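Local coordinates for cellulose-binding protein (Saccharophagus degradans, PDB 2YHG), which probably takes part in carbohydrate metabolism, this part of a longer, probably polysaccharide-binding protein pairing a nucleoside hydrolase-like domain with a C-terminal domain, at residues A[160-163]-A[164-168]; A[313-316]-A[317-321]; A[322-326]-A[327-331]. All coordinates share one frame; numbering follows the deposited sequence.

Contact 1 (A[160-163]-A[164-168]); sequences AVWK and VQNTR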
ATOM      1  N   ALA A 160       3.553  -6.069  20.006  1.00  7.12           N
ATOM      2  CA  ALA A 160       3.371  -7.431  19.477  1.00  7.67           C
ATOM      3  C   ALA A 160       4.722  -8.150  19.421  1.00  7.97           C
ATOM      4  O   ALA A 160       4.869  -9.280  19.894  1.00  8.50           O
ATOM      5  CB  ALA A 160       2.749  -7.360  18.102  1.00  8.38           C
ATOM      6  N   VAL A 161       5.702  -7.520  18.785  1.00  7.67           N
ATOM      7  CA  VAL A 161       7.025  -8.144  18.642  1.00  8.07           C
ATOM      8  C   VAL A 161       7.690  -8.339  20.011  1.00  8.15           C
ATOM      9  O   VAL A 161       8.278  -9.391  20.269  1.00  8.87           O
ATOM     10  CB  VAL A 161       7.910  -7.298  17.677  1.00  7.82           C
ATOM     11  CG1 VAL A 161       9.350  -7.797  17.704  1.00  9.41           C
ATOM     12  CG2 VAL A 161       7.346  -7.289  16.286  1.00  8.17           C
ATOM     13  N   TRP A 162       7.581  -7.351  20.895  1.00  8.17           N
ATOM     14  CA  TRP A 162       8.139  -7.454  22.223  1.00  9.32           C
ATOM     15  C   TRP A 162       7.562  -8.663  22.953  1.00  8.84           C
ATOM     16  O   TRP A 162       8.298  -9.428  23.600  1.00  9.55           O
ATOM     17  CB  TRP A 162       7.907  -6.164  23.025  1.00  8.71           C
ATOM     18  CG  TRP A 162       8.510  -6.219  24.368  1.00  9.09           C
ATOM     19  CD1 TRP A 162       9.798  -5.894  24.701  1.00 10.63           C
ATOM     20  CD2 TRP A 162       7.905  -6.700  25.557  1.00  9.69           C
ATOM     21  NE1 TRP A 162      10.026  -6.159  26.013  1.00 11.63           N
ATOM     22  CE2 TRP A 162       8.881  -6.649  26.574  1.00 11.09           C
ATOM     23  CE3 TRP A 162       6.644  -7.181  25.863  1.00 11.79           C
ATOM     24  CZ2 TRP A 162       8.643  -7.090  27.869  1.00 13.64           C
ATOM     25  CZ3 TRP A 162       6.417  -7.632  27.153  1.00 14.26           C
ATOM     26  CH2 TRP A 162       7.420  -7.619  28.117  1.00 13.84           C
ATOM     27  N   LYS A 163       6.257  -8.841  22.863  1.00  8.75           N
ATOM     28  CA  LYS A 163       5.629  -9.953  23.558  0.50  9.31           C
ATOM     29  C   LYS A 163       6.130 -11.289  22.988  1.00  9.27           C
ATOM     30  O   LYS A 163       6.419 -12.217  23.747  1.00 10.78           O
ATOM     31  CB  LYS A 163       4.103  -9.869  23.462  0.50  8.88           C
ATOM     32  CG  LYS A 163       3.395 -11.114  24.057  0.50 10.25           C
ATOM     33  CD  LYS A 163       1.904 -10.942  24.016  0.50  7.99           C
ATOM     34  CE  LYS A 163       1.185 -12.088  24.654  0.50 11.07           C
ATOM     35  NZ  LYS A 163      -0.286 -11.815  24.635  0.50 12.28           N
ATOM     36  N   VAL A 164       6.220 -11.409  21.675  1.00  9.03           N
ATOM     37  CA  VAL A 164       6.744 -12.622  21.058  1.00  9.78           C
ATOM     38  C   VAL A 164       8.192 -12.873  21.499  1.00  9.94           C
ATOM     39  O   VAL A 164       8.543 -14.002  21.915  1.00 10.59           O
ATOM     40  CB  VAL A 164       6.608 -12.534  19.523  1.00  9.58           C
ATOM     41  CG1 VAL A 164       7.349 -13.659  18.831  1.00 11.12           C
ATOM     42  CG2 VAL A 164       5.158 -12.534  19.125  1.00 10.34           C
ATOM     43  N   GLN A 165       9.027 -11.849  21.464  1.00  9.41           N
ATOM     44  CA  GLN A 165      10.398 -11.983  21.921  1.00 10.43           C
ATOM     45  C   GLN A 165      10.472 -12.425  23.375  1.00 10.72           C
ATOM     46  O   GLN A 165      11.332 -13.199  23.765  1.00 12.77           O
ATOM     47  CB  GLN A 165      11.119 -10.681  21.709  1.00 10.34           C
ATOM     48  CG  GLN A 165      12.563 -10.684  22.198  1.00 11.55           C
ATOM     49  CD  GLN A 165      13.180  -9.312  22.051  1.00 14.01           C
ATOM     50  OE1 GLN A 165      12.623  -8.319  22.495  1.00 15.42           O
ATOM     51  NE2 GLN A 165      14.303  -9.264  21.376  1.00 16.00           N
ATOM     52  N   ASN A 166       9.542 -11.961  24.189  1.00 10.45           N
ATOM     53  CA  ASN A 166       9.534 -12.202  25.630  1.00 11.82           C
ATOM     54  C   ASN A 166       9.014 -13.577  26.002  1.00 12.82           C
ATOM     55  O   ASN A 166       9.182 -13.991  27.118  1.00 15.37           O
ATOM     56  CB  ASN A 166       8.670 -11.128  26.327  1.00 13.65           C
ATOM     57  CG  ASN A 166       8.681 -11.222  27.815  1.00 16.76           C
ATOM     58  OD1 ASN A 166       7.627 -11.379  28.452  1.00 24.32           O
ATOM     59  ND2 ASN A 166       9.817 -10.926  28.391  1.00 19.76           N
ATOM     60  N   THR A 167       8.339 -14.248  25.082  1.00 12.00           N
ATOM     61  CA  THR A 167       7.624 -15.477  25.405  1.00 12.56           C
ATOM     62  C   THR A 167       7.967 -16.674  24.538  1.00 13.63           C
ATOM     63  O   THR A 167       7.496 -17.784  24.851  1.00 16.28           O
ATOM     64  CB  THR A 167       6.097 -15.276  25.364  1.00 12.88           C
ATOM     65  OG1 THR A 167       5.717 -14.843  24.047  1.00 13.96           O
ATOM     66  CG2 THR A 167       5.629 -14.250  26.403  1.00 16.09           C
ATOM     67  N   ARG A 168       8.721 -16.490  23.461  1.00 12.09           N
ATOM     68  CA  ARG A 168       8.994 -17.555  22.495  1.00 12.00           C
ATOM     69  C   ARG A 168      10.480 -17.756  22.308  1.00 12.84           C
ATOM     70  O   ARG A 168      11.313 -16.968  22.767  1.00 14.19           O
ATOM     71  CB  ARG A 168       8.330 -17.280  21.140  1.00 12.66           C
ATOM     72  CG  ARG A 168       6.845 -17.008  21.282  1.00 12.91           C
ATOM     73  CD  ARG A 168       6.116 -17.162  19.965  1.00 13.50           C
ATOM     74  NE  ARG A 168       4.767 -16.657  20.075  1.00 13.22           N
ATOM     75  CZ  ARG A 168       3.949 -16.462  19.035  1.00 12.38           C
ATOM     76  NH1 ARG A 168       4.357 -16.682  17.809  1.00 13.36           N
ATOM     77  NH2 ARG A 168       2.742 -15.971  19.234  1.00 14.35           N
TER
HETATM   78  O   HOH W   1      10.882  -8.944  24.732  1.00 15.96           O
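N166 lies alongside W162 one helical turn earlier, the two side chains pointing the same way. Its CB begins over the face of the indole, 4.2 Å from the centroid of the six-membered ring and only 9° off the ring normal, a CH-pi contact. With CG anti to the backbone N (chi1 -176°), the amide then follows the ring outward: CG and OD1 both reach CH2, OD1 at 3.8 Å, while ND2 approaches CZ2 at 4.0 Å. Amide and ring planes are only 15° apart, so a short flat group suits the broad indole beside it.

A water above the same face donates to W162 O and to Q165 OE1. Further along, N166 N bonds to W162 O (2.9 Å) and weakly to K163 O, and T167 OG1 donates to K163 O at 2.7 Å.

V161 and V164, branched and apolar, face inward. Here, in the nucleoside hydrolase-like domain, helix 155-167 packs through V164 on helix 170-178 and through A160 on helix 129-139. K163 NZ makes a salt bridge with D127 and a hydrogen bond with N132 of helix 129-139, and R168 a salt bridge with D139; V161 and W162 meet helix 190-198.

Contact 2 (A[313-316]-A[317-321]); sequences NDFQ and ARMDW. With ZN (zinc ion), chain I; BTB (2-[bis-(2-hydroxy-ethyl)-amino]-2-hydroxymethyl-propane-1,3-diol), chain M.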
ATOM      1  N   ASN A 313      -7.998   9.046 -10.481  1.00  8.18           N
ATOM      2  CA  ASN A 313      -9.126   8.527 -11.233  1.00  9.24           C
ATOM      3  C   ASN A 313      -9.718   7.310 -10.527  1.00  8.78           C
ATOM      4  O   ASN A 313     -10.942   7.126 -10.480  1.00  9.27           O
ATOM      5  CB  ASN A 313      -8.724   8.185 -12.665  1.00  9.74           C
ATOM      6  CG  ASN A 313      -8.447   9.404 -13.493  1.00 10.40           C
ATOM      7  OD1 ASN A 313      -8.430  10.553 -13.013  1.00 11.11           O
ATOM      8  ND2 ASN A 313      -8.200   9.154 -14.778  1.00 10.93           N
ATOM      9  N   ASP A 314      -8.850   6.472  -9.952  1.00  9.03           N
ATOM     10  CA  ASP A 314      -9.272   5.319  -9.194  1.00  8.49           C
ATOM     11  C   ASP A 314     -10.226   5.725  -8.064  1.00  8.73           C
ATOM     12  O   ASP A 314     -11.309   5.152  -7.911  1.00  9.40           O
ATOM     13  CB  ASP A 314      -8.037   4.612  -8.661  1.00  8.62           C
ATOM     14  CG  ASP A 314      -8.340   3.388  -7.865  1.00  9.55           C
ATOM     15  OD1 ASP A 314      -9.164   2.537  -8.279  1.00 10.97           O
ATOM     16  OD2 ASP A 314      -7.729   3.228  -6.803  1.00 15.89           O
ATOM     17  N   PHE A 315      -9.826   6.674  -7.239  1.00  8.19           N
ATOM     18  CA  PHE A 315     -10.635   7.051  -6.086  1.00  8.26           C
ATOM     19  C   PHE A 315     -11.943   7.698  -6.562  1.00  8.50           C
ATOM     20  O   PHE A 315     -12.988   7.464  -5.996  1.00  9.11           O
ATOM     21  CB  PHE A 315      -9.807   7.966  -5.202  1.00  8.04           C
ATOM     22  CG  PHE A 315     -10.402   8.313  -3.837  1.00  7.70           C
ATOM     23  CD1 PHE A 315     -11.319   7.547  -3.195  1.00  8.06           C
ATOM     24  CD2 PHE A 315      -9.903   9.406  -3.159  1.00  8.32           C
ATOM     25  CE1 PHE A 315     -11.755   7.873  -1.919  1.00  8.40           C
ATOM     26  CE2 PHE A 315     -10.310   9.723  -1.871  1.00  8.24           C
ATOM     27  CZ  PHE A 315     -11.243   8.956  -1.251  1.00  7.95           C
ATOM     28  N   GLN A 316     -11.865   8.523  -7.591  1.00  8.89           N
ATOM     29  CA  GLN A 316     -13.073   9.134  -8.183  1.00  9.14           C
ATOM     30  C   GLN A 316     -14.084   8.061  -8.566  1.00  9.40           C
ATOM     31  O   GLN A 316     -15.275   8.161  -8.224  1.00 10.07           O
ATOM     32  CB  GLN A 316     -12.692  10.012  -9.351  1.00 10.09           C
ATOM     33  CG  GLN A 316     -13.883  10.590 -10.078  1.00 10.39           C
ATOM     34  CD  GLN A 316     -13.557  11.357 -11.334  1.00 11.61           C
ATOM     35  OE1 GLN A 316     -12.428  11.773 -11.573  1.00 12.51           O
ATOM     36  NE2 GLN A 316     -14.580  11.564 -12.160  1.00 13.08           N
ATOM     37  N   ALA A 317     -13.650   7.047  -9.314  1.00  9.24           N
ATOM     38  CA  ALA A 317     -14.553   5.987  -9.745  1.00  9.67           C
ATOM     39  C   ALA A 317     -15.096   5.225  -8.571  1.00  9.67           C
ATOM     40  O   ALA A 317     -16.284   4.882  -8.559  1.00 10.30           O
ATOM     41  CB  ALA A 317     -13.844   5.045 -10.706  1.00 10.57           C
ATOM     42  N   ARG A 318     -14.262   4.953  -7.558  1.00  9.00           N
ATOM     43  CA  ARG A 318     -14.744   4.179  -6.419  1.00  9.65           C
ATOM     44  C   ARG A 318     -15.782   4.933  -5.583  1.00  9.49           C
ATOM     45  O   ARG A 318     -16.670   4.307  -5.013  1.00 10.08           O
ATOM     46  CB  ARG A 318     -13.567   3.694  -5.582  1.00  9.51           C
ATOM     47  CG  ARG A 318     -12.726   2.669  -6.285  1.00  8.99           C
ATOM     48  CD  ARG A 318     -11.433   2.398  -5.550  1.00  9.19           C
ATOM     49  NE  ARG A 318     -10.602   1.396  -6.208  1.00  9.91           N
ATOM     50  CZ  ARG A 318     -10.805   0.098  -6.162  1.00  9.45           C
ATOM     51  NH1 ARG A 318     -11.712  -0.425  -5.360  1.00  9.61           N
ATOM     52  NH2 ARG A 318     -10.050  -0.686  -6.910  1.00 10.91           N
ATOM     53  N   MET A 319     -15.678   6.248  -5.510  1.00  9.23           N
ATOM     54  CA  MET A 319     -16.726   7.016  -4.865  1.00  9.38           C
ATOM     55  C   MET A 319     -18.015   7.034  -5.681  1.00 10.34           C
ATOM     56  O   MET A 319     -19.104   7.153  -5.114  1.00 11.60           O
ATOM     57  CB  MET A 319     -16.269   8.426  -4.550  1.00  9.83           C
ATOM     58  CG  MET A 319     -15.167   8.482  -3.493  1.00 10.13           C
ATOM     59  SD  MET A 319     -15.551   7.667  -1.925  1.00 10.44           S
ATOM     60  CE  MET A 319     -16.942   8.636  -1.404  1.00 11.93           C
ATOM     61  N   ASP A 320     -17.922   6.852  -6.996  1.00 10.15           N
ATOM     62  CA  ASP A 320     -19.096   6.556  -7.810  1.00 10.62           C
ATOM     63  C   ASP A 320     -19.678   5.207  -7.475  1.00 11.53           C
ATOM     64  O   ASP A 320     -20.902   5.087  -7.365  1.00 12.56           O
ATOM     65  CB  ASP A 320     -18.752   6.660  -9.289  1.00 12.02           C
ATOM     66  CG  ASP A 320     -18.317   8.056  -9.698  1.00 12.34           C
ATOM     67  OD1 ASP A 320     -18.587   9.038  -8.933  1.00 14.84           O
ATOM     68  OD2 ASP A 320     -17.716   8.181 -10.796  1.00 13.65           O
ATOM     69  N   TRP A 321     -18.838   4.191  -7.322  1.00 10.72           N
ATOM     70  CA  TRP A 321     -19.324   2.901  -6.880  1.00 11.53           C
ATOM     71  C   TRP A 321     -20.161   3.046  -5.616  1.00 11.29           C
ATOM     72  O   TRP A 321     -21.178   2.381  -5.447  1.00 13.68           O
ATOM     73  CB  TRP A 321     -18.197   1.914  -6.616  1.00 10.96           C
ATOM     74  CG  TRP A 321     -17.342   1.534  -7.745  1.00 10.41           C
ATOM     75  CD1 TRP A 321     -17.348   2.017  -9.015  1.00 11.13           C
ATOM     76  CD2 TRP A 321     -16.242   0.638  -7.665  1.00 10.13           C
ATOM     77  NE1 TRP A 321     -16.324   1.470  -9.733  1.00 11.16           N
ATOM     78  CE2 TRP A 321     -15.628   0.612  -8.933  1.00 11.00           C
ATOM     79  CE3 TRP A 321     -15.740  -0.160  -6.652  1.00 10.43           C
ATOM     80  CZ2 TRP A 321     -14.534  -0.212  -9.225  1.00 12.08           C
ATOM     81  CZ3 TRP A 321     -14.653  -0.989  -6.937  1.00 11.25           C
ATOM     82  CH2 TRP A 321     -14.070  -1.004  -8.199  1.00 11.24           C
TER
HETATM   83 ZN    ZN I1941     -18.163  11.050  -9.037  0.60 10.82          ZN
HETATM   84  C1  BTB M1945      -5.539  -3.024 -11.534  0.50 14.04           C
HETATM   85  O1  BTB M1945      -6.186  -1.872 -12.068  0.50 20.21           O
HETATM   86  C2  BTB M1945      -6.134  -2.987 -10.145  0.50 11.39           C
HETATM   87  C3  BTB M1945      -7.647  -3.031 -10.305  0.50 13.59           C
HETATM   88  O3  BTB M1945      -8.060  -4.204 -10.979  0.50 15.52           O
HETATM   89  C4  BTB M1945      -5.650  -4.162  -9.339  0.50 12.76           C
HETATM   90  O4  BTB M1945      -4.237  -4.027  -9.231  0.50 12.62           O
HETATM   91  N   BTB M1945      -5.811  -1.670  -9.514  0.50 10.18           N
HETATM   92  C5  BTB M1945      -6.372  -0.524 -10.294  0.50 11.01           C
HETATM   93  C6  BTB M1945      -5.347   0.609 -10.478  0.50 11.36           C
HETATM   94  O6  BTB M1945      -5.899   1.697 -11.236  0.50  7.15           O
HETATM   95  C7  BTB M1945      -6.179  -1.648  -8.075  0.50 11.37           C
HETATM   96  C8  BTB M1945      -6.063  -0.259  -7.444  0.50 11.54           C
HETATM   97  O8  BTB M1945      -7.295   0.439  -7.522  0.50 11.39           O
HETATM   98  O   HOH W   2     -17.259  10.738 -10.924  1.00 15.35           O
HETATM   99  O   HOH W   3     -16.376  10.711  -8.020  1.00 11.49           O
HETATM  100  O   HOH W   4     -17.696  13.033  -9.378  1.00 16.35           O
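D314 OD1 is gripped by two residues: R318 NE, four residues on, donates to it at 2.8 Å in a salt bridge, and H333 hydrogen-bonds to it from outside the helix. NE comes to the syn side of the oxygen but 34° out of the carboxylate plane, whereas OD1 sits near the guanidinium plane; the two planes stand 80° apart. Extended from CG to NE, the arginine chain runs back toward the preceding turn to bring this N-H to the acid. R318 NH2 donates to O8 of a bound bis-tris molecule (3.0 Å), and O8 gives D314 OD2 a weak bond. E56 forms a second salt bridge with R318, and CH2 of W321 lies over one guanidinium face.

On another side of helix 308-323, M319 lies beside F315 in a Met-aromatic contact. SD is 3.8 Å from CE1 and approaches the ring obliquely; bends at chi2 and chi3 fold the flexible thioether into this apolar interface with helices 42-52 and 217-225.

D320 faces zinc, binding it through OD1 at 2.1 Å; H227 also binds the metal. One zinc-bound water donates to D320 OD2 (2.6 Å) and accepts from Q316 NE2, which an extended chain carries that far. Another donates to Q316 O at 2.8 Å. Q316 thus stands in the second shell and probably helps orient two of the metal's waters. The chemistry implies a divided helix: a buried arginine probably neutralised by two acids on one side, and on another a hydrated zinc whose charge would polarise its waters.

Contact 3 (A[322-326]-A[327-331]); sequences AIESN and YSAAN. With CA (calcium ion), chain D; EDO (1,2-ethanediol), chain L.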
ATOM      1  N   ALA A 322     -19.683   3.875  -4.687  1.00 11.84           N
ATOM      2  CA  ALA A 322     -20.318   4.024  -3.390  1.00 11.76           C
ATOM      3  C   ALA A 322     -21.743   4.566  -3.475  1.00 12.45           C
ATOM      4  O   ALA A 322     -22.550   4.265  -2.608  1.00 14.53           O
ATOM      5  CB  ALA A 322     -19.469   4.934  -2.498  1.00 12.18           C
ATOM      6  N   ILE A 323     -22.022   5.373  -4.495  1.00 12.60           N
ATOM      7  CA  ILE A 323     -23.333   6.004  -4.604  1.00 13.01           C
ATOM      8  C   ILE A 323     -24.229   5.499  -5.733  1.00 14.09           C
ATOM      9  O   ILE A 323     -25.374   5.902  -5.806  1.00 18.10           O
ATOM     10  CB  ILE A 323     -23.218   7.538  -4.659  1.00 14.21           C
ATOM     11  CG1 ILE A 323     -22.587   8.016  -5.948  1.00 15.08           C
ATOM     12  CG2 ILE A 323     -22.509   8.087  -3.411  1.00 15.41           C
ATOM     13  CD1 ILE A 323     -22.687   9.496  -6.139  1.00 17.37           C
ATOM     14  N   GLU A 324     -23.722   4.631  -6.596  1.00 13.89           N
ATOM     15  CA  GLU A 324     -24.505   4.090  -7.707  1.00 14.76           C
ATOM     16  C   GLU A 324     -24.930   2.664  -7.414  1.00 14.38           C
ATOM     17  O   GLU A 324     -24.095   1.786  -7.245  1.00 15.05           O
ATOM     18  CB  GLU A 324     -23.683   4.121  -9.003  1.00 15.16           C
ATOM     19  CG  GLU A 324     -23.271   5.510  -9.467  1.00 16.35           C
ATOM     20  CD  GLU A 324     -24.421   6.451  -9.771  1.00 19.23           C
ATOM     21  OE1 GLU A 324     -25.571   5.989  -9.974  1.00 18.59           O
ATOM     22  OE2 GLU A 324     -24.120   7.665  -9.935  1.00 23.02           O
ATOM     23  N   SER A 325     -26.242   2.416  -7.442  1.00 15.57           N
ATOM     24  CA  SER A 325     -26.719   1.049  -7.207  1.00 17.60           C
ATOM     25  C   SER A 325     -26.599   0.173  -8.459  1.00 16.25           C
ATOM     26  O   SER A 325     -26.653  -1.060  -8.357  1.00 20.45           O
ATOM     27  CB  SER A 325     -28.170   1.042  -6.691  1.00 19.94           C
ATOM     28  OG  SER A 325     -29.065   1.604  -7.619  1.00 27.02           O
ATOM     29  N   ASN A 326     -26.419   0.805  -9.620  1.00 16.13           N
ATOM     30  CA  ASN A 326     -26.298   0.068 -10.888  1.00 16.92           C
ATOM     31  C   ASN A 326     -24.851   0.048 -11.379  1.00 15.94           C
ATOM     32  O   ASN A 326     -24.243   1.114 -11.552  1.00 15.81           O
ATOM     33  CB  ASN A 326     -27.173   0.690 -11.985  1.00 18.47           C
ATOM     34  CG  ASN A 326     -28.629   0.542 -11.707  1.00 21.48           C
ATOM     35  OD1 ASN A 326     -29.040  -0.448 -11.115  1.00 30.85           O
ATOM     36  ND2 ASN A 326     -29.406   1.568 -12.043  1.00 25.65           N
ATOM     37  N   TYR A 327     -24.373  -1.144 -11.715  1.00 16.01           N
ATOM     38  CA  TYR A 327     -23.051  -1.318 -12.305  1.00 15.64           C
ATOM     39  C   TYR A 327     -22.861  -0.413 -13.502  1.00 16.65           C
ATOM     40  O   TYR A 327     -21.774   0.116 -13.732  1.00 17.60           O
ATOM     41  CB  TYR A 327     -22.859  -2.770 -12.699  1.00 16.16           C
ATOM     42  CG  TYR A 327     -21.477  -3.111 -13.153  1.00 16.61           C
ATOM     43  CD1 TYR A 327     -20.527  -3.556 -12.239  1.00 15.23           C
ATOM     44  CD2 TYR A 327     -21.142  -3.071 -14.500  1.00 16.32           C
ATOM     45  CE1 TYR A 327     -19.240  -3.875 -12.654  1.00 15.28           C
ATOM     46  CE2 TYR A 327     -19.860  -3.379 -14.912  1.00 17.40           C
ATOM     47  CZ  TYR A 327     -18.921  -3.775 -13.981  1.00 15.02           C
ATOM     48  OH  TYR A 327     -17.678  -4.114 -14.414  1.00 16.79           O
ATOM     49  N   SER A 328     -23.889  -0.359 -14.332  1.00 17.30           N
ATOM     50  CA  SER A 328     -23.865   0.395 -15.577  1.00 19.44           C
ATOM     51  C   SER A 328     -23.565   1.877 -15.392  1.00 17.84           C
ATOM     52  O   SER A 328     -23.223   2.574 -16.354  1.00 20.43           O
ATOM     53  CB  SER A 328     -25.221   0.229 -16.306  1.00 20.75           C
ATOM     54  OG  SER A 328     -26.275   0.834 -15.559  1.00 25.66           O
ATOM     55  N   ALA A 329     -23.727   2.376 -14.165  1.00 16.11           N
ATOM     56  CA  ALA A 329     -23.624   3.810 -13.926  1.00 16.25           C
ATOM     57  C   ALA A 329     -22.239   4.277 -13.479  1.00 15.63           C
ATOM     58  O   ALA A 329     -22.051   5.447 -13.223  1.00 18.18           O
ATOM     59  CB  ALA A 329     -24.662   4.253 -12.890  1.00 17.55           C
ATOM     60  N   ALA A 330     -21.249   3.393 -13.445  1.00 14.55           N
ATOM     61  CA  ALA A 330     -19.899   3.796 -13.042  1.00 12.98           C
ATOM     62  C   ALA A 330     -18.895   3.051 -13.902  1.00 13.22           C
ATOM     63  O   ALA A 330     -19.215   2.033 -14.519  1.00 13.84           O
ATOM     64  CB  ALA A 330     -19.664   3.511 -11.566  1.00 13.48           C
ATOM     65  N   ASN A 331     -17.652   3.530 -13.867  1.00 12.53           N
ATOM     66  CA  ASN A 331     -16.569   2.877 -14.574  1.00 12.37           C
ATOM     67  C   ASN A 331     -15.826   1.887 -13.694  1.00 11.72           C
ATOM     68  O   ASN A 331     -15.675   2.101 -12.489  1.00 11.73           O
ATOM     69  CB  ASN A 331     -15.616   3.926 -15.124  1.00 11.32           C
ATOM     70  CG  ASN A 331     -14.621   3.352 -16.122  1.00 11.94           C
ATOM     71  OD1 ASN A 331     -14.861   2.294 -16.709  1.00 12.68           O
ATOM     72  ND2 ASN A 331     -13.522   4.074 -16.374  1.00 12.07           N
TER
HETATM   73 CA    CA D1936     -13.792   0.437 -17.788  1.00 12.46          CA
HETATM   74  C1  EDO L1944     -21.407   9.912  -9.773  0.50 18.80           C
HETATM   75  O1  EDO L1944     -21.807   8.607 -10.189  0.50 18.71           O
HETATM   76  C2  EDO L1944     -20.515  10.530 -10.834  0.50 17.23           C
HETATM   77  O2  EDO L1944     -19.789  11.605 -10.246  0.50 14.46           O
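A329 meets both N326 and E324 where the chain leaves helix 308-323 and makes a 3-10 turn at residues 327-329. The turn is closed by A329 N, which donates to N326 O at 2.9 Å. That bond is fairly straight at the hydrogen, 160°, yet the donor stands above the carbonyl plane, 53° out of it. A329 CB also touches E324 OE1 at 3.5 Å, and a small methyl suits this position because the acid folds against it. The glutamate is bent at chi2 (-61°), which lays CG and CD as well as OE1 beside the methyl and leaves OE2 to accept from O1 of a 1,2-ethanediol, probably from the crystallisation liquor. S328 OG also approaches N326 CB at 3.7 Å; both residues are polar and solvent-exposed, as befits a surface loop.

Further out, E324 O, two residues before the turn, accepts a hydrogen bond from H96, while Y327 stacks on H332 and rests on P367 and D368. A330 packs back on D320 and W321 of the helix. The loop thereby leads to the calcium site, shared with H332, D366, D368, D370 and D420. N331 suits the end of this loop because its amide does two jobs: N331 ND2 bonds to P424 O, while N331 OD1 coordinates the calcium ion at 2.4 Å.

From the N terminus, contact 1 comes first, on helix 155-167, which lies in the chain between strands 146-150 and 180-185 of the parallel sheet. Contacts 2 and 3 follow much later, on the opposite side of the chain's centre; contact 1 lies about 41 Å from contact 2, centre to centre. All three are local and in series, none nesting in or crossing another: contacts 1 and 2 stay within turns of a helix, and contact 3 closes a 3-10 turn in a loop. Contacts 2 and 3 share helix 308-323, and the chain folds back so that W321 NE1 probably bonds to N331 O, 2.9 Å away. This return joins the zinc-bearing helix to the calcium site, whose other ligands include residues of the C-terminal domain.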